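PDB 4IVN: transcriptional regulator from Vibrio vulnificus, which binds N-acetylmannosamine 6-phosphate and probably represses transcription of the nan genes for sialic acid catabolism. Local coordinates for residues K115-A127 with V249-Y261. Residues are numbered along the deposited sequence; the frame is centred on the assembly and turned at random.
Sequences KSLARIVERVHQA and VLVNSLLESYPEY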
# COMPACT_ATOMS: atom_id res chain seq x y z
N LYS A 115 10.52 14.08 17.22
CA LYS A 115 11.92 14.51 17.14
C LYS A 115 12.64 13.74 16.02
O LYS A 115 13.32 14.37 15.25
CB LYS A 115 12.72 14.35 18.48
CG LYS A 115 12.18 15.15 19.68
CD LYS A 115 12.11 16.65 19.36
CE LYS A 115 12.45 17.55 20.56
NZ LYS A 115 12.56 19.00 20.13
N SER A 116 12.49 12.40 15.92
CA SER A 116 13.06 11.68 14.78
C SER A 116 12.51 12.13 13.46
O SER A 116 13.24 12.20 12.50
CB SER A 116 12.88 10.12 14.79
OG SER A 116 13.40 9.51 15.99
N LEU A 117 11.17 12.21 13.39
CA LEU A 117 10.44 12.58 12.20
C LEU A 117 11.02 13.91 11.62
O LEU A 117 11.30 13.97 10.39
CB LEU A 117 8.95 12.75 12.53
CG LEU A 117 8.06 13.18 11.35
CD1 LEU A 117 8.12 12.20 10.16
CD2 LEU A 117 6.62 13.43 11.79
N ALA A 118 11.17 14.95 12.48
CA ALA A 118 11.72 16.26 11.99
C ALA A 118 13.12 16.10 11.40
O ALA A 118 13.42 16.62 10.31
CB ALA A 118 11.68 17.34 13.09
N ARG A 119 13.97 15.31 12.08
CA ARG A 119 15.22 15.04 11.51
C ARG A 119 15.17 14.30 10.17
O ARG A 119 15.96 14.59 9.28
CB ARG A 119 16.08 14.25 12.48
CG ARG A 119 16.72 15.17 13.46
CD ARG A 119 17.89 14.43 14.08
NE ARG A 119 17.51 13.07 14.55
CZ ARG A 119 16.91 12.80 15.69
NH1 ARG A 119 16.55 13.80 16.54
NH2 ARG A 119 16.66 11.54 15.99
N ILE A 120 14.27 13.31 10.06
CA ILE A 120 14.16 12.52 8.82
C ILE A 120 13.71 13.45 7.63
O ILE A 120 14.21 13.36 6.51
CB ILE A 120 13.19 11.32 9.02
CG1 ILE A 120 13.79 10.37 10.10
CG2 ILE A 120 12.93 10.63 7.69
CD1 ILE A 120 12.86 9.25 10.58
N VAL A 121 12.76 14.32 7.90
CA VAL A 121 12.35 15.33 6.91
C VAL A 121 13.48 16.12 6.35
O VAL A 121 13.60 16.28 5.11
CB VAL A 121 11.43 16.36 7.54
CG1 VAL A 121 11.23 17.55 6.54
CG2 VAL A 121 10.08 15.69 7.94
N GLU A 122 14.39 16.57 7.24
CA GLU A 122 15.52 17.35 6.79
C GLU A 122 16.47 16.53 5.93
O GLU A 122 16.93 17.00 4.90
CB GLU A 122 16.25 17.90 8.04
CG GLU A 122 16.96 19.22 7.88
CD GLU A 122 16.22 20.19 6.99
OE1 GLU A 122 14.96 20.36 7.13
OE2 GLU A 122 16.94 20.79 6.12
N ARG A 123 16.75 15.30 6.35
CA ARG A 123 17.54 14.37 5.48
C ARG A 123 16.96 14.20 4.06
O ARG A 123 17.68 14.29 3.08
CB ARG A 123 17.68 13.05 6.20
CG ARG A 123 18.54 13.26 7.48
CD ARG A 123 19.18 11.99 7.99
NE ARG A 123 19.86 12.11 9.30
CZ ARG A 123 21.18 12.27 9.46
NH1 ARG A 123 21.99 12.40 8.39
NH2 ARG A 123 21.69 12.28 10.70
N VAL A 124 15.66 13.95 3.98
CA VAL A 124 14.99 13.86 2.69
C VAL A 124 15.12 15.14 1.87
O VAL A 124 15.48 15.12 0.67
CB VAL A 124 13.54 13.46 2.86
CG1 VAL A 124 12.85 13.42 1.46
CG2 VAL A 124 13.49 12.06 3.53
N HIS A 125 14.96 16.25 2.53
CA HIS A 125 15.04 17.53 1.87
C HIS A 125 16.42 17.69 1.27
O HIS A 125 16.53 18.08 0.10
CB HIS A 125 14.75 18.66 2.83
CG HIS A 125 14.97 20.01 2.21
ND1 HIS A 125 14.27 20.42 1.16
CD2 HIS A 125 15.94 21.00 2.45
CE1 HIS A 125 14.71 21.65 0.77
NE2 HIS A 125 15.70 22.01 1.57
N GLN A 126 17.45 17.34 2.04
CA GLN A 126 18.85 17.47 1.56
C GLN A 126 19.22 16.43 0.48
O GLN A 126 20.14 16.65 -0.32
CB GLN A 126 19.88 17.34 2.71
CG GLN A 126 19.75 18.39 3.85
CD GLN A 126 19.89 19.85 3.37
OE1 GLN A 126 20.59 20.13 2.40
NE2 GLN A 126 19.22 20.79 4.06
N ALA A 127 18.50 15.31 0.44
CA ALA A 127 19.01 14.18 -0.30
C ALA A 127 18.93 14.46 -1.80
O ALA A 127 17.95 15.02 -2.30
CB ALA A 127 18.26 12.93 0.09
N VAL A 249 2.87 10.88 6.64
CA VAL A 249 3.33 11.92 7.55
C VAL A 249 4.72 12.43 7.18
O VAL A 249 4.96 13.65 7.17
CB VAL A 249 3.28 11.41 9.01
CG1 VAL A 249 3.80 12.47 9.93
CG2 VAL A 249 1.85 11.01 9.42
N LEU A 250 5.60 11.56 6.71
CA LEU A 250 6.88 12.04 6.27
C LEU A 250 6.69 13.06 5.17
O LEU A 250 7.26 14.11 5.23
CB LEU A 250 7.81 10.85 5.85
CG LEU A 250 9.15 11.21 5.25
CD1 LEU A 250 10.02 12.15 6.14
CD2 LEU A 250 9.96 9.95 4.83
N VAL A 251 5.98 12.71 4.10
CA VAL A 251 5.91 13.55 2.90
C VAL A 251 5.03 14.74 3.18
O VAL A 251 5.35 15.84 2.77
CB VAL A 251 5.46 12.75 1.63
CG1 VAL A 251 5.41 13.64 0.38
CG2 VAL A 251 6.48 11.61 1.49
N ASN A 252 3.98 14.56 3.96
CA ASN A 252 3.22 15.75 4.36
C ASN A 252 4.00 16.79 5.20
O ASN A 252 3.74 17.99 5.07
CB ASN A 252 1.92 15.35 5.06
CG ASN A 252 0.97 14.60 4.10
OD1 ASN A 252 1.19 14.58 2.89
ND2 ASN A 252 -0.02 13.93 4.66
N SER A 253 4.87 16.33 6.11
CA SER A 253 5.78 17.25 6.82
C SER A 253 6.67 17.97 5.88
O SER A 253 6.83 19.20 6.02
CB SER A 253 6.63 16.58 7.87
OG SER A 253 5.77 15.83 8.63
N LEU A 254 7.24 17.23 4.93
CA LEU A 254 8.08 17.87 3.91
C LEU A 254 7.30 19.01 3.20
O LEU A 254 7.83 20.13 3.03
CB LEU A 254 8.57 16.87 2.86
CG LEU A 254 9.84 16.09 3.15
CD1 LEU A 254 9.80 14.75 2.40
CD2 LEU A 254 11.10 16.95 2.93
N LEU A 255 6.07 18.71 2.79
CA LEU A 255 5.25 19.68 2.09
C LEU A 255 4.95 20.86 3.01
O LEU A 255 4.90 22.01 2.59
CB LEU A 255 3.95 19.00 1.60
CG LEU A 255 4.20 18.26 0.27
CD1 LEU A 255 3.14 17.20 0.03
CD2 LEU A 255 4.20 19.26 -0.92
N GLU A 256 4.84 20.59 4.30
CA GLU A 256 4.57 21.70 5.22
C GLU A 256 5.84 22.51 5.44
O GLU A 256 5.76 23.72 5.54
CB GLU A 256 4.07 21.17 6.50
CG GLU A 256 3.84 22.25 7.52
CD GLU A 256 2.53 22.02 8.18
OE1 GLU A 256 1.50 22.12 7.47
OE2 GLU A 256 2.53 21.72 9.40
N SER A 257 7.03 21.89 5.51
CA SER A 257 8.25 22.67 5.78
C SER A 257 8.73 23.37 4.53
O SER A 257 9.34 24.43 4.62
CB SER A 257 9.37 21.83 6.38
OG SER A 257 8.89 21.02 7.42
N TYR A 258 8.45 22.78 3.36
CA TYR A 258 9.05 23.23 2.12
C TYR A 258 7.92 23.31 1.10
O TYR A 258 7.88 22.52 0.12
CB TYR A 258 10.18 22.27 1.70
CG TYR A 258 11.32 22.26 2.69
CD1 TYR A 258 12.21 23.35 2.75
CD2 TYR A 258 11.51 21.19 3.62
CE1 TYR A 258 13.24 23.38 3.67
CE2 TYR A 258 12.58 21.23 4.55
CZ TYR A 258 13.41 22.34 4.55
OH TYR A 258 14.44 22.47 5.44
N PRO A 259 7.02 24.28 1.32
CA PRO A 259 5.88 24.50 0.41
C PRO A 259 6.24 24.59 -1.08
O PRO A 259 5.35 24.34 -1.90
CB PRO A 259 5.19 25.80 0.94
CG PRO A 259 5.97 26.24 2.12
CD PRO A 259 6.97 25.19 2.50
N GLU A 260 7.50 24.86 -1.43
CA GLU A 260 7.89 24.81 -2.85
C GLU A 260 7.68 23.39 -3.50
O GLU A 260 7.56 23.27 -4.75
CB GLU A 260 9.35 25.32 -3.04
CG GLU A 260 10.43 24.30 -3.45
CD GLU A 260 11.39 23.71 -2.34
OE1 GLU A 260 11.82 24.40 -1.36
OE2 GLU A 260 11.80 22.52 -2.50
N TYR A 261 7.67 22.33 -2.67
CA TYR A 261 7.36 20.98 -3.21
C TYR A 261 5.99 20.86 -3.83
O TYR A 261 5.77 20.06 -4.71
CB TYR A 261 7.49 19.91 -2.12
CG TYR A 261 8.95 19.65 -1.73
CD1 TYR A 261 9.91 19.31 -2.70
CD2 TYR A 261 9.31 19.62 -0.41
CE1 TYR A 261 11.23 19.03 -2.33
CE2 TYR A 261 10.64 19.35 -0.02
CZ TYR A 261 11.57 19.06 -0.98
OH TYR A 261 12.86 18.78 -0.53
O HOH W 1 14.47 18.99 -2.34
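His125 lies flat against the Tyr258 ring, the two planes 3° apart and their centroids separated by 3.6 Å. With chi1 at 174°, CG stands anti to the backbone N, which carries the imidazole out to the turn that ends helix 237-257. Followed outward, CB packs on Leu254 CD2 and Tyr258 CE2; CG and CD2 face the Tyr258 ring near CE2 and CZ; NE2 lies 3.5 Å from Tyr258 CE1. On the other branch ND1 shares a 2.7 Å hydrogen bond with Tyr261 OH, and CE1 lies close to Tyr258 CD1. One tyrosine thus covers a face while the other meets the imidazole at its edge, fixing its rotation. Tyr258 OH in turn donates to the syn lone pair of Glu122 OE1 (2.8 Å), and Gln126 NE2 holds OE2 of the same carboxylate. Deeper in, Val121 is a knob among Leu250, Ser253, Leu254 and Ser257, its CG2 3.6 Å from Ser253 CB. Val124 CG1 presses tightly on Leu254 CD1 (3.5 Å), and Leu117 CD2 reaches Val249 CG1. Leu250 and Val124 also touch Phe179 of the central parallel sheet. Helices 114-126 and 237-257 cross at -70° beside this five-stranded sheet, the alpha/beta layout of a SIS (sugar isomerase) domain.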